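Local coordinates for protein major pollen allergen Pla l 1 (PDB 4Z8W) that is a secreted pollen allergen of plantain in the Ole e 1-like family and probably binds zinc, at residues 37-42 with 77-82. Numbering follows the deposited sequence.
Sequences QVQLDC and KLVKSS
Gln37 O accepts two backbone N-H groups from the partner strand, Val79 N at 2.9 Å and Lys80 N at 3.2 Å, which defines a classic beta bulge between antiparallel strands 37-42 and 74-80. Gln37 N returns a nearly straight bond to Lys80 O (172° at the hydrogen). Beyond the bulge, Gln39 and Lys77 exchange a reciprocal pair of backbone bonds, with Val38 and Leu78 forming the non-hydrogen-bonded pair between.

The buried face belongs to that pair: Val38 CG1 meets Leu78 CD2 at 4.2 Å, while Val38 packs on Tyr63, and Leu78 on Leu120 and Phe122, of the second sheet. The opposite face, carrying Gln37, Gln39, Lys77 and Lys80, is more exposed and mostly polar. At the bulge, Val79 points toward strand 37-42 and its CG2 lies 3.8 Å from Gln39 CB; Gln37 OE1 rests on Lys80 CG rather than on its ammonium, which leads away.

Lys77 runs beside Gln39, and its chi4 of 40° puts NZ beside the Gln39 amide. Lys77 CE lies 3.3 Å from Asp41 OD2, to which NZ makes only a long salt bridge (3.9 Å). Asp41 OD1 is held more firmly, taking Gln39 NE2 on its syn lone pair at 2.8 Å and bonding Ser52 OG of the adjoining strand. Five backbone bonds therefore hold the pair, polar-face side chains supply most of the remaining contact, and the lysine charge adds a weaker, probably solvent-screened attraction.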
ATOM      1  N   GLN A  37      -4.871   4.728   6.222  1.00 28.91           N
ATOM      2  CA  GLN A  37      -4.487   5.766   5.311  1.00 30.01           C
ATOM      3  C   GLN A  37      -3.180   5.373   4.612  1.00 26.78           C
ATOM      4  O   GLN A  37      -2.197   5.007   5.273  1.00 24.08           O
ATOM      5  CB  GLN A  37      -4.324   7.093   6.059  1.00 31.14           C
ATOM      6  CG  GLN A  37      -5.646   7.626   6.685  1.00 36.80           C
ATOM      7  CD  GLN A  37      -5.421   8.716   7.742  1.00 43.15           C
ATOM      8  OE1 GLN A  37      -4.432   9.496   7.698  1.00 45.12           O
ATOM      9  NE2 GLN A  37      -6.291   8.737   8.724  1.00 40.58           N
ATOM     10  N   VAL A  38      -3.183   5.557   3.280  1.00 26.89           N
ATOM     11  CA  VAL A  38      -2.064   5.220   2.405  1.00 21.48           C
ATOM     12  C   VAL A  38      -1.667   6.473   1.597  1.00 25.19           C
ATOM     13  O   VAL A  38      -2.396   7.475   1.550  1.00 28.46           O
ATOM     14  CB  VAL A  38      -2.392   4.014   1.482  1.00 22.23           C
ATOM     15  CG1 VAL A  38      -2.864   2.767   2.266  1.00 20.41           C
ATOM     16  CG2 VAL A  38      -3.501   4.379   0.505  1.00 21.44           C
ATOM     17  N   GLN A  39      -0.494   6.464   0.997  1.00 23.91           N
ATOM     18  CA  GLN A  39      -0.116   7.579   0.159  1.00 27.71           C
ATOM     19  C   GLN A  39       0.700   7.089  -1.044  1.00 26.24           C
ATOM     20  O   GLN A  39       1.672   6.313  -0.870  1.00 23.93           O
ATOM     21  CB  GLN A  39       0.728   8.555   0.984  1.00 31.57           C
ATOM     22  CG  GLN A  39       1.174   9.803   0.230  1.00 36.92           C
ATOM     23  CD  GLN A  39       1.726  10.834   1.180  1.00 41.02           C
ATOM     24  OE1 GLN A  39       1.061  11.176   2.177  1.00 43.07           O
ATOM     25  NE2 GLN A  39       2.962  11.287   0.931  1.00 37.09           N
ATOM     26  N   LEU A  40       0.236   7.497  -2.219  1.00 26.32           N
ATOM     27  CA  LEU A  40       1.001   7.416  -3.517  1.00 26.92           C
ATOM     28  C   LEU A  40       1.991   8.582  -3.682  1.00 25.34           C
ATOM     29  O   LEU A  40       1.610   9.754  -3.541  1.00 27.80           O
ATOM     30  CB  LEU A  40       0.023   7.333  -4.707  1.00 24.18           C
ATOM     31  CG  LEU A  40       0.756   7.509  -6.089  1.00 29.94           C
ATOM     32  CD1 LEU A  40       1.647   6.301  -6.399  1.00 28.03           C
ATOM     33  CD2 LEU A  40      -0.174   7.802  -7.278  1.00 31.99           C
ATOM     34  N   ASP A  41       3.276   8.285  -3.877  1.00 24.20           N
ATOM     35  CA  ASP A  41       4.322   9.278  -4.135  1.00 28.00           C
ATOM     36  C   ASP A  41       5.068   8.891  -5.384  1.00 26.27           C
ATOM     37  O   ASP A  41       5.512   7.716  -5.499  1.00 23.67           O
ATOM     38  CB  ASP A  41       5.344   9.322  -2.981  1.00 28.80           C
ATOM     39  CG  ASP A  41       4.697   9.771  -1.644  1.00 36.02           C
ATOM     40  OD1 ASP A  41       4.017  10.802  -1.635  1.00 36.29           O
ATOM     41  OD2 ASP A  41       4.798   9.053  -0.640  1.00 41.78           O
ATOM     42  N   CYS A  42       5.219   9.843  -6.306  1.00 25.77           N
ATOM     43  CA  CYS A  42       5.947   9.623  -7.585  1.00 27.06           C
ATOM     44  C   CYS A  42       7.013  10.708  -7.679  1.00 30.44           C
ATOM     45  O   CYS A  42       6.736  11.905  -7.437  1.00 31.90           O
ATOM     46  CB  CYS A  42       5.047   9.775  -8.820  1.00 29.64           C
ATOM     47  SG  CYS A  42       3.573   8.754  -8.922  1.00 31.80           S
ATOM     48  N   LYS A  77       2.857   3.846   0.022  1.00 25.93           N
ATOM     49  CA  LYS A  77       3.273   3.522   1.415  1.00 23.37           C
ATOM     50  C   LYS A  77       2.125   3.593   2.425  1.00 23.07           C
ATOM     51  O   LYS A  77       1.169   4.334   2.217  1.00 23.08           O
ATOM     52  CB  LYS A  77       4.480   4.391   1.862  1.00 23.14           C
ATOM     53  CG  LYS A  77       4.192   5.897   2.042  1.00 33.11           C
ATOM     54  CD  LYS A  77       5.532   6.624   2.357  1.00 34.81           C
ATOM     55  CE  LYS A  77       5.380   8.140   2.444  1.00 43.60           C
ATOM     56  NZ  LYS A  77       4.115   8.505   3.145  1.00 41.51           N
ATOM     57  N   LEU A  78       2.191   2.767   3.476  1.00 23.56           N
ATOM     58  CA  LEU A  78       1.224   2.882   4.585  1.00 22.81           C
ATOM     59  C   LEU A  78       1.589   4.177   5.334  1.00 24.73           C
ATOM     60  O   LEU A  78       2.746   4.542   5.369  1.00 26.50           O
ATOM     61  CB  LEU A  78       1.404   1.754   5.584  1.00 21.66           C
ATOM     62  CG  LEU A  78       1.080   0.350   5.056  1.00 21.77           C
ATOM     63  CD1 LEU A  78       1.358  -0.707   6.138  1.00 21.84           C
ATOM     64  CD2 LEU A  78      -0.344   0.314   4.534  1.00 20.54           C
ATOM     65  N   VAL A  79       0.608   4.902   5.844  1.00 24.37           N
ATOM     66  CA  VAL A  79       0.992   6.083   6.698  1.00 25.97           C
ATOM     67  C   VAL A  79       0.339   5.894   8.081  1.00 27.51           C
ATOM     68  O   VAL A  79       1.055   5.811   9.105  1.00 31.75           O
ATOM     69  CB  VAL A  79       0.464   7.419   6.118  1.00 28.69           C
ATOM     70  CG1 VAL A  79       0.909   8.586   7.013  1.00 25.34           C
ATOM     71  CG2 VAL A  79       0.835   7.585   4.625  1.00 28.68           C
ATOM     72  N   LYS A  80      -0.986   5.796   8.126  1.00 24.53           N
ATOM     73  CA  LYS A  80      -1.677   5.602   9.395  1.00 26.36           C
ATOM     74  C   LYS A  80      -2.628   4.408   9.480  1.00 26.21           C
ATOM     75  O   LYS A  80      -3.528   4.184   8.636  1.00 30.25           O
ATOM     76  CB  LYS A  80      -2.581   6.822   9.754  1.00 27.81           C
ATOM     77  CG  LYS A  80      -1.900   8.198   9.822  1.00 29.12           C
ATOM     78  CD  LYS A  80      -0.756   8.273  10.859  1.00 26.06           C
ATOM     79  CE  LYS A  80      -0.498   9.757  11.240  1.00 32.59           C
ATOM     80  NZ  LYS A  80       0.761   9.823  12.084  1.00 32.15           N
ATOM     81  N   SER A  81      -2.538   3.737  10.622  1.00 25.41           N
ATOM     82  CA  SER A  81      -3.452   2.662  10.962  1.00 23.89           C
ATOM     83  C   SER A  81      -4.717   3.191  11.677  1.00 33.98           C
ATOM     84  O   SER A  81      -4.633   4.160  12.480  1.00 29.61           O
ATOM     85  CB  SER A  81      -2.701   1.679  11.890  1.00 22.23           C
ATOM     86  OG  SER A  81      -3.618   0.644  12.306  1.00 22.88           O
ATOM     87  N   SER A  82      -5.867   2.561  11.431  1.00 28.54           N
ATOM     88  CA  SER A  82      -7.031   2.844  12.261  1.00 33.96           C
ATOM     89  C   SER A  82      -7.166   1.903  13.483  1.00 37.36           C
ATOM     90  O   SER A  82      -8.170   1.975  14.181  1.00 39.59           O
ATOM     91  CB  SER A  82      -8.286   2.678  11.453  1.00 28.64           C
ATOM     92  OG  SER A  82      -8.250   1.366  10.980  1.00 28.25           O
TER